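Local structure of lysozyme (Penaeus vannamei, 6UKC) at residues I33-E37 / S38-T42. The protein probably hydrolyses the beta-1,4 linkages between N-acetylmuramic acid and N-acetylglucosamine in bacterial peptidoglycan, and those of chitodextrins, as a C-type lysozyme of innate immunity. Numbering follows the deposited sequence.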
loop_
_atom_site.group_PDB
_atom_site.type_symbol
_atom_site.label_atom_id
_atom_site.label_comp_id
_atom_site.label_asym_id
_atom_site.label_seq_id
_atom_site.Cartn_x
_atom_site.Cartn_y
_atom_site.Cartn_z
ATOM N N ILE A 33 -0.208 -6.541 -2.331
ATOM C CA ILE A 33 -0.206 -5.911 -0.979
ATOM C C ILE A 33 -1.602 -5.357 -0.702
ATOM O O ILE A 33 -2.125 -5.691 0.392
ATOM C CB ILE A 33 0.905 -4.863 -0.817
ATOM C CG1 ILE A 33 2.271 -5.552 -0.801
ATOM C CG2 ILE A 33 0.685 -4.024 0.441
ATOM C CD1 ILE A 33 3.421 -4.610 -1.051
ATOM N N ALA A 34 -2.196 -4.608 -1.652
ATOM C CA ALA A 34 -3.554 -4.026 -1.493
ATOM C C ALA A 34 -4.594 -5.130 -1.279
ATOM O O ALA A 34 -5.513 -4.935 -0.441
ATOM C CB ALA A 34 -3.940 -3.188 -2.687
ATOM N N GLU A 35 -4.540 -6.201 -2.083
ATOM C CA GLU A 35 -5.540 -7.285 -1.938
ATOM C C GLU A 35 -5.566 -7.698 -0.462
ATOM O O GLU A 35 -6.649 -7.646 0.168
ATOM C CB GLU A 35 -5.258 -8.497 -2.825
ATOM C CG GLU A 35 -6.466 -9.416 -2.881
ATOM C CD GLU A 35 -6.321 -10.728 -3.617
ATOM O OE1 GLU A 35 -6.905 -11.676 -3.133
ATOM O OE2 GLU A 35 -5.656 -10.790 -4.679
ATOM N N PHE A 36 -4.403 -8.051 0.089
ATOM C CA PHE A 36 -4.324 -8.787 1.381
ATOM C C PHE A 36 -4.262 -7.810 2.548
ATOM O O PHE A 36 -4.561 -8.276 3.641
ATOM C CB PHE A 36 -3.198 -9.815 1.352
ATOM C CG PHE A 36 -3.466 -10.869 0.310
ATOM C CD1 PHE A 36 -4.475 -11.800 0.498
ATOM C CD2 PHE A 36 -2.750 -10.897 -0.880
ATOM C CE1 PHE A 36 -4.737 -12.771 -0.460
ATOM C CE2 PHE A 36 -3.025 -11.856 -1.852
ATOM C CZ PHE A 36 -4.023 -12.789 -1.644
ATOM N N GLU A 37 -3.980 -6.518 2.325
ATOM C CA GLU A 37 -4.041 -5.537 3.434
ATOM C C GLU A 37 -5.480 -5.048 3.582
ATOM O O GLU A 37 -5.878 -4.873 4.731
ATOM C CB GLU A 37 -3.047 -4.390 3.257
ATOM C CG GLU A 37 -1.610 -4.812 3.402
ATOM C CD GLU A 37 -1.144 -5.020 4.825
ATOM O OE1 GLU A 37 0.010 -5.438 5.020
ATOM O OE2 GLU A 37 -1.934 -4.727 5.720
ATOM N N SER A 38 -6.251 -4.878 2.505
ATOM C CA SER A 38 -7.502 -4.075 2.578
ATOM C C SER A 38 -8.621 -4.542 1.646
ATOM O O SER A 38 -9.665 -3.876 1.667
ATOM C CB SER A 38 -7.189 -2.648 2.264
ATOM O OG SER A 38 -6.838 -2.515 0.887
ATOM N N SER A 39 -8.429 -5.597 0.848
ATOM C CA SER A 39 -9.329 -6.002 -0.265
ATOM C C SER A 39 -9.584 -4.817 -1.203
ATOM O O SER A 39 -10.740 -4.624 -1.625
ATOM C CB SER A 39 -10.594 -6.573 0.269
ATOM O OG SER A 39 -10.291 -7.613 1.177
ATOM N N PHE A 40 -8.540 -4.020 -1.469
ATOM C CA PHE A 40 -8.549 -2.845 -2.388
ATOM C C PHE A 40 -9.642 -1.840 -1.995
ATOM O O PHE A 40 -10.167 -1.124 -2.906
ATOM C CB PHE A 40 -8.796 -3.274 -3.835
ATOM C CG PHE A 40 -7.994 -4.446 -4.318
ATOM C CD1 PHE A 40 -6.697 -4.275 -4.795
ATOM C CD2 PHE A 40 -8.542 -5.717 -4.315
ATOM C CE1 PHE A 40 -5.980 -5.352 -5.298
ATOM C CE2 PHE A 40 -7.827 -6.792 -4.820
ATOM C CZ PHE A 40 -6.552 -6.611 -5.302
ATOM N N ASN A 41 -9.952 -1.777 -0.699
ATOM C CA ASN A 41 -10.962 -0.846 -0.132
ATOM C C ASN A 41 -10.242 0.392 0.415
ATOM O O ASN A 41 -9.548 0.293 1.472
ATOM C CB ASN A 41 -11.831 -1.567 0.901
ATOM C CG ASN A 41 -12.724 -0.633 1.696
ATOM O OD1 ASN A 41 -13.128 0.438 1.223
ATOM N ND2 ASN A 41 -13.024 -1.047 2.915
ATOM N N THR A 42 -10.429 1.524 -0.263
ATOM C CA THR A 42 -9.746 2.808 0.044
ATOM C C THR A 42 -10.143 3.357 1.426
ATOM O O THR A 42 -9.427 4.236 1.913
ATOM C CB THR A 42 -10.042 3.869 -1.022
ATOM O OG1 THR A 42 -11.434 4.207 -1.006
ATOM C CG2 THR A 42 -9.621 3.417 -2.402
#
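Ala34 and Glu35 meet Ser38, Ser39 and Phe40 in a local contact at the C-terminal end of helix 24-38, where the chain turns back over the last helical turn. The carbonyl oxygen of Ala34 is the polar centre. Ser38 N bonds to Ala34 O at 3.0 Å. Phe40 N adds a weak bond to Ala34 O at 3.3 Å. Ser38 OG is hydrogen-bonded to Ile57 O and also lies 3.1 Å from Ala34 O. Its one proton is not settled between the two. Ser39 N bonds to Glu35 O at 2.8 Å.

One face of the Phe40 ring lies over the backbone of Ala34 and Glu35. Glu35 CA sits over that face, 3.8 Å from the Phe40 centroid, in a CH-pi contact. Ala34 CB touches the ring at Phe40 CD1 (3.6 Å). At the far end Glu35 CB packs on Phe40 CZ (3.4 Å). Glu35 CG stands anti to its own backbone N (chi1 -167°), which runs the extended chain past Phe40 CE2. Glu35 OE2 is hydrogen-bonded to Tyr129 OH. The carboxylate and ring planes are 34° apart. Lys9 of helix 9-20 also touches Phe40.

In the last helical turn, Glu37 OE1 is hydrogen-bonded to Ala116 N. Ser39 is the first residue to leave the helix, and both it and Phe40 have positive phi. This is the mark of the type I' beta turn Ser38-Asn41, closed by Asn41 N to Ser38 O. The turn ends helix 24-38 and links it to strand 45-47 in the C-type lysozyme fold.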